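Local atomic coordinates of clan CA, family C40, NlpC/P60 superfamily cysteine peptidase (Trichomonas vaginalis, PDB entry 6BIO), a protein that probably acts as a cysteine peptidase of the NlpC/P60 family, cutting the peptide part of bacterial peptidoglycan. Residues N29-Y34 against C73-D78; L23-T28 against L48-Y53. One frame throughout, in Å; residues are numbered along the deposited sequence.

Contact 1. Residues N29-Y34 against C73-D78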
loop_
_atom_site.group_PDB
_atom_site.type_symbol
_atom_site.label_atom_id
_atom_site.label_comp_id
_atom_site.label_asym_id
_atom_site.label_seq_id
_atom_site.Cartn_x
_atom_site.Cartn_y
_atom_site.Cartn_z
ATOM N N ASN A 29 11.026 -10.909 10.782
ATOM C CA ASN A 29 10.474 -10.258 9.605
ATOM C C ASN A 29 8.966 -10.146 9.630
ATOM O O ASN A 29 8.397 -9.671 8.652
ATOM C CB ASN A 29 10.908 -10.958 8.309
ATOM C CG ASN A 29 10.157 -12.275 8.081
ATOM O OD1 ASN A 29 10.040 -13.036 8.969
ATOM N ND2 ASN A 29 9.554 -12.466 6.895
ATOM N N LEU A 30 8.311 -10.620 10.685
ATOM C CA LEU A 30 6.857 -10.649 10.694
ATOM C C LEU A 30 6.324 -10.397 12.095
ATOM O O LEU A 30 7.036 -10.556 13.095
ATOM C CB LEU A 30 6.322 -11.984 10.153
ATOM C CG LEU A 30 6.341 -13.196 11.050
ATOM C CD1 LEU A 30 5.755 -14.375 10.263
ATOM C CD2 LEU A 30 7.700 -13.564 11.570
ATOM N N VAL A 31 5.047 -10.020 12.167
ATOM C CA VAL A 31 4.328 -9.842 13.429
ATOM C C VAL A 31 2.903 -10.339 13.224
ATOM O O VAL A 31 2.269 -10.047 12.204
ATOM C CB VAL A 31 4.371 -8.362 13.926
ATOM C CG1 VAL A 31 3.768 -7.390 12.907
ATOM C CG2 VAL A 31 3.671 -8.196 15.272
ATOM N N LYS A 32 2.361 -11.048 14.230
ATOM C CA LYS A 32 0.960 -11.470 14.185
ATOM C C LYS A 32 0.050 -10.250 14.228
ATOM O O LYS A 32 0.271 -9.314 14.999
ATOM C CB LYS A 32 0.644 -12.405 15.352
ATOM C CG LYS A 32 1.237 -13.779 15.143
ATOM C CD LYS A 32 0.861 -14.728 16.294
ATOM C CE LYS A 32 1.390 -16.158 16.022
ATOM N NZ LYS A 32 0.866 -17.139 17.013
ATOM N N ALA A 33 -1.027 -10.293 13.452
ATOM C CA ALA A 33 -2.042 -9.253 13.444
ATOM C C ALA A 33 -3.366 -9.834 13.929
ATOM O O ALA A 33 -3.666 -11.028 13.726
ATOM C CB ALA A 33 -2.198 -8.674 12.051
ATOM N N TYR A 34 -4.140 -8.982 14.577
ATOM C CA TYR A 34 -5.409 -9.355 15.178
ATOM C C TYR A 34 -6.485 -8.336 14.825
ATOM O O TYR A 34 -6.213 -7.225 14.395
ATOM C CB TYR A 34 -5.272 -9.441 16.709
ATOM C CG TYR A 34 -4.233 -10.410 17.151
ATOM C CD1 TYR A 34 -4.536 -11.745 17.293
ATOM C CD2 TYR A 34 -2.934 -9.999 17.393
ATOM C CE1 TYR A 34 -3.578 -12.656 17.688
ATOM C CE2 TYR A 34 -1.966 -10.902 17.798
ATOM C CZ TYR A 34 -2.289 -12.228 17.925
ATOM O OH TYR A 34 -1.346 -13.145 18.342
ATOM N N CYS A 73 -6.108 -3.474 11.447
ATOM C CA CYS A 73 -5.807 -4.586 12.331
ATOM C C CYS A 73 -4.959 -4.058 13.481
ATOM O O CYS A 73 -4.609 -2.871 13.546
ATOM C CB CYS A 73 -5.096 -5.716 11.575
ATOM S SG CYS A 73 -3.501 -5.288 10.926
ATOM N N TRP A 74 -4.617 -4.956 14.390
ATOM C CA TRP A 74 -3.878 -4.618 15.597
ATOM C C TRP A 74 -2.635 -5.488 15.658
ATOM O O TRP A 74 -2.723 -6.710 15.483
ATOM C CB TRP A 74 -4.733 -4.887 16.822
ATOM C CG TRP A 74 -5.953 -4.045 16.936
ATOM C CD1 TRP A 74 -7.158 -4.238 16.312
ATOM C CD2 TRP A 74 -6.108 -2.853 17.728
ATOM N NE1 TRP A 74 -8.045 -3.249 16.667
ATOM C CE2 TRP A 74 -7.434 -2.414 17.566
ATOM C CE3 TRP A 74 -5.263 -2.142 18.580
ATOM C CZ2 TRP A 74 -7.931 -1.297 18.219
ATOM C CZ3 TRP A 74 -5.753 -1.011 19.235
ATOM C CH2 TRP A 74 -7.068 -0.591 19.043
ATOM N N ILE A 75 -1.489 -4.865 15.910
ATOM C CA ILE A 75 -0.196 -5.523 16.011
ATOM C C ILE A 75 0.538 -5.031 17.252
ATOM O O ILE A 75 0.346 -3.907 17.705
ATOM C CB ILE A 75 0.715 -5.291 14.751
ATOM C CG1 ILE A 75 0.976 -3.796 14.497
ATOM C CG2 ILE A 75 0.089 -5.988 13.560
ATOM C CD1 ILE A 75 1.908 -3.570 13.340
ATOM N N SER A 76 1.427 -5.851 17.795
ATOM C CA SER A 76 2.143 -5.436 19.000
ATOM C C SER A 76 2.826 -4.099 18.770
ATOM O O SER A 76 3.481 -3.912 17.747
ATOM C CB SER A 76 3.195 -6.479 19.319
ATOM O OG SER A 76 3.988 -6.035 20.401
ATOM N N LYS A 77 2.717 -3.190 19.755
ATOM C CA LYS A 77 3.280 -1.857 19.587
ATOM C C LYS A 77 4.785 -1.876 19.402
ATOM O O LYS A 77 5.332 -0.921 18.837
ATOM C CB LYS A 77 2.856 -0.922 20.713
ATOM C CG LYS A 77 3.429 -1.189 22.040
ATOM C CD LYS A 77 3.015 -0.036 22.988
ATOM C CE LYS A 77 3.215 -0.421 24.441
ATOM N NZ LYS A 77 4.348 -1.353 24.683
ATOM N N ASP A 78 5.474 -2.925 19.837
ATOM C CA ASP A 78 6.920 -2.959 19.656
ATOM C C ASP A 78 7.335 -3.437 18.283
ATOM O O ASP A 78 8.530 -3.501 18.009
ATOM C CB ASP A 78 7.553 -3.857 20.708
ATOM C CG ASP A 78 7.173 -3.444 22.088
ATOM O OD1 ASP A 78 7.305 -2.237 22.352
ATOM O OD2 ASP A 78 6.733 -4.315 22.884
HETATM O O HOH W 1 1.061 -8.668 17.589
#

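Contact 2. Residues L23-T28 against L48-Y53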
loop_
_atom_site.group_PDB
_atom_site.type_symbol
_atom_site.label_atom_id
_atom_site.label_comp_id
_atom_site.label_asym_id
_atom_site.label_seq_id
_atom_site.Cartn_x
_atom_site.Cartn_y
_atom_site.Cartn_z
ATOM N N LEU A 23 6.923 -0.924 9.793
ATOM C CA LEU A 23 7.135 -2.142 10.560
ATOM C C LEU A 23 8.610 -2.458 10.682
ATOM O O LEU A 23 9.356 -2.447 9.702
ATOM C CB LEU A 23 6.394 -3.313 9.945
ATOM C CG LEU A 23 4.993 -3.426 10.554
ATOM C CD1 LEU A 23 4.111 -2.307 10.130
ATOM C CD2 LEU A 23 4.364 -4.682 10.362
ATOM N N THR A 24 9.033 -2.717 11.918
ATOM C CA THR A 24 10.395 -3.082 12.224
ATOM C C THR A 24 10.544 -4.512 12.739
ATOM O O THR A 24 11.678 -5.028 12.768
ATOM C CB THR A 24 10.926 -2.129 13.299
ATOM O OG1 THR A 24 10.073 -2.216 14.438
ATOM C CG2 THR A 24 11.025 -0.689 12.813
ATOM N N THR A 25 9.460 -5.130 13.203
ATOM C CA THR A 25 9.409 -6.541 13.592
ATOM C C THR A 25 10.710 -7.019 14.255
ATOM O O THR A 25 11.403 -7.892 13.719
ATOM C CB THR A 25 9.020 -7.456 12.427
ATOM O OG1 THR A 25 9.976 -7.387 11.360
ATOM C CG2 THR A 25 7.662 -7.082 11.861
ATOM N N PRO A 26 11.067 -6.467 15.418
ATOM C CA PRO A 26 12.428 -6.687 15.947
ATOM C C PRO A 26 12.847 -8.157 16.054
ATOM O O PRO A 26 12.153 -9.002 16.613
ATOM C CB PRO A 26 12.373 -6.024 17.323
ATOM C CG PRO A 26 11.400 -4.918 17.124
ATOM C CD PRO A 26 10.339 -5.486 16.232
ATOM N N GLY A 27 14.017 -8.450 15.499
ATOM C CA GLY A 27 14.612 -9.765 15.542
ATOM C C GLY A 27 14.088 -10.718 14.490
ATOM O O GLY A 27 14.559 -11.861 14.426
ATOM N N THR A 28 13.162 -10.286 13.633
ATOM C CA THR A 28 12.518 -11.173 12.679
ATOM C C THR A 28 11.944 -10.316 11.548
ATOM O O THR A 28 12.379 -9.176 11.329
ATOM C CB THR A 28 11.506 -12.081 13.402
ATOM O OG1 THR A 28 11.032 -13.025 12.449
ATOM C CG2 THR A 28 10.322 -11.285 14.026
ATOM N N LEU A 48 1.654 -9.079 9.534
ATOM C CA LEU A 48 2.239 -8.012 8.732
ATOM C C LEU A 48 3.757 -8.123 8.804
ATOM O O LEU A 48 4.285 -8.852 9.640
ATOM C CB LEU A 48 1.765 -6.616 9.153
ATOM C CG LEU A 48 0.293 -6.342 8.915
ATOM C CD1 LEU A 48 -0.055 -4.971 9.475
ATOM C CD2 LEU A 48 -0.093 -6.471 7.454
ATOM N N TYR A 49 4.456 -7.422 7.891
ATOM C CA TYR A 49 5.845 -7.760 7.558
ATOM C C TYR A 49 6.790 -6.562 7.620
ATOM O O TYR A 49 6.395 -5.411 7.429
ATOM C CB TYR A 49 5.910 -8.461 6.186
ATOM C CG TYR A 49 5.102 -9.723 6.200
ATOM C CD1 TYR A 49 5.586 -10.865 6.802
ATOM C CD2 TYR A 49 3.791 -9.736 5.736
ATOM C CE1 TYR A 49 4.846 -12.026 6.857
ATOM C CE2 TYR A 49 3.030 -10.854 5.826
ATOM C CZ TYR A 49 3.547 -12.011 6.387
ATOM O OH TYR A 49 2.773 -13.160 6.471
ATOM N N PHE A 50 8.060 -6.890 7.845
ATOM C CA PHE A 50 9.121 -5.906 7.938
ATOM C C PHE A 50 9.093 -4.935 6.770
ATOM O O PHE A 50 8.950 -5.333 5.609
ATOM C CB PHE A 50 10.449 -6.666 7.946
ATOM C CG PHE A 50 11.648 -5.776 7.971
ATOM C CD1 PHE A 50 11.966 -5.023 9.089
ATOM C CD2 PHE A 50 12.408 -5.654 6.834
ATOM C CE1 PHE A 50 13.053 -4.183 9.037
ATOM C CE2 PHE A 50 13.545 -4.826 6.808
ATOM C CZ PHE A 50 13.843 -4.083 7.890
ATOM N N ASP A 51 9.230 -3.640 7.076
ATOM C CA ASP A 51 9.359 -2.559 6.110
ATOM C C ASP A 51 8.069 -2.231 5.377
ATOM O O ASP A 51 8.103 -1.426 4.461
ATOM C CB ASP A 51 10.533 -2.774 5.161
ATOM C CG ASP A 51 11.058 -1.494 4.546
ATOM O OD1 ASP A 51 11.276 -0.520 5.290
ATOM O OD2 ASP A 51 11.314 -1.471 3.333
ATOM N N TYR A 52 6.938 -2.805 5.795
ATOM C CA TYR A 52 5.651 -2.316 5.337
ATOM C C TYR A 52 5.356 -0.967 5.980
ATOM O O TYR A 52 5.756 -0.688 7.111
ATOM C CB TYR A 52 4.538 -3.315 5.701
ATOM C CG TYR A 52 4.378 -4.524 4.773
ATOM C CD1 TYR A 52 5.369 -4.885 3.859
ATOM C CD2 TYR A 52 3.217 -5.300 4.812
ATOM C CE1 TYR A 52 5.210 -5.976 3.038
ATOM C CE2 TYR A 52 3.067 -6.384 3.984
ATOM C CZ TYR A 52 4.054 -6.722 3.097
ATOM O OH TYR A 52 3.898 -7.806 2.275
ATOM N N TYR A 53 4.611 -0.146 5.245
ATOM C CA TYR A 53 4.137 1.146 5.725
ATOM C C TYR A 53 2.655 1.053 6.096
ATOM O O TYR A 53 1.859 0.406 5.403
ATOM C CB TYR A 53 4.361 2.219 4.650
ATOM C CG TYR A 53 5.781 2.392 4.157
ATOM C CD1 TYR A 53 6.864 1.983 4.882
ATOM C CD2 TYR A 53 5.995 2.972 2.933
ATOM C CE1 TYR A 53 8.156 2.162 4.392
ATOM C CE2 TYR A 53 7.275 3.193 2.444
ATOM C CZ TYR A 53 8.340 2.774 3.179
ATOM O OH TYR A 53 9.621 2.977 2.680
#

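Contact 1. Residues N29-Y34 against C73-D78
Tyr-34 and Trp-74 form a hydrogen-bonded pair between antiparallel strands 30-34 and 71-76, part of a small all-beta domain that is probably SH3-like. Tyr-34 N gives its hydrogen to Trp-74 O at 2.8 Å, and Trp-74 N returns the bond to Tyr-34 O at 2.8 Å. Beside this pair, the CA-H of Ala-33 also points at Trp-74 O. Segments 30-34 and 73-76 run at 144° to each other, N to C, and a water spans the gap between Lys-32 and Ser-76: it donates to Lys-32 O at 2.8 Å and accepts from Ser-76 N, in the plane of the Tyr-34 ring and at its edge.

The face bearing Ala-33 and Ile-75 is apolar. Ile-75 CG2, anti to its carbonyl carbon, lies 3.8 Å from Ala-33 CB and also touches Val-31 CG1, whose side chain crosses that of Ile-75 at about a right angle. Cys-73 extends the patch: with chi1 at 64°, SG sits between its own backbone N and carbonyl carbon and packs 3.8 Å from Ala-33 CB.

Further out, Val-66 of strand 63-68 packs against both Cys-73 and Ile-75, and Tyr-46 of strand 46-49 also touches Cys-73. On the other face of the sheet, Tyr-34 OH is hydrogen-bonded to Leu-41 O, while the indole of Trp-74 stacks with the ring of His-65. That indole turns its edge to the partner strand, with Tyr-34 O lying in the ring plane 3.7 Å from Trp-74 CD1.

Contact 2. Residues L23-T28 against L48-Y53
Leu-23 packs into the type II beta turn from Tyr-49 to Tyr-52, held there through both its backbone and its side chain. Leu-23 N donates to Tyr-52 O at 2.9 Å, nearly straight (N-H...O 167°), and Leu-23 O accepts from Asp-51 N at 2.9 Å, with the donor tilted from the carbonyl plane. Leu-23 CB lies 3.3 Å from Tyr-49 O, the same oxygen that closes the turn by accepting from Tyr-52 N. Packing is tightest where Leu-23 CD2 meets Leu-48 CB at 3.5 Å, closer than usual for two carbons; the two leucines cross at about a right angle.

Toward Phe-50 and the turn from Thr-25 to Thr-28, exposed beyond Thr-25, the fit is looser. Phe-50 CG is anti to its backbone N (chi1 177°), and the ring presents its edge to Thr-24 O, 3.7 Å from Phe-50 CD1. Asp-51 CB covers part of one face of this ring. Thr-25 OG1 lies 3.5 Å from Phe-50 CB but spends its proton on Thr-28 O at 3.0 Å, approaching from above the carbonyl plane, so a side-chain bond reinforces the Thr-25 turn. Pro-26 and Gly-27 form the exposed corner of that turn, on the solvent side.

Leu-23 also touches Val-31 of strand 30-34 and Ile-75 of strand 71-76, and Leu-48 touches Cys-73. Asp-51 forms salt bridges with Arg-22, just before Leu-23, and with Arg-192 of the NlpC/P60 region. Tyr-52 OH is hydrogen-bonded to Gln-187 OE1, and Tyr-49 and Tyr-52 pack on helix 182-191.

Contacts 1 and 2 have centres about 9 Å apart and both reach the same antiparallel sheet, in which strand 30-34 runs between strands 46-49 and 71-76. Their segments alternate along the chain: 23-28 leads directly into 29-34, then come 48-53 and 73-78. Two probable backbone hydrogen bonds tie them together, Val-31 N to Leu-48 O and Asn-29 O to Phe-50 N, both 2.9 Å. Contact 1 pairs strands within the small beta domain, whereas contact 2 fastens the turns at its margin and, through 48-53, makes the link to helix 182-191 of the NlpC/P60 peptidase region.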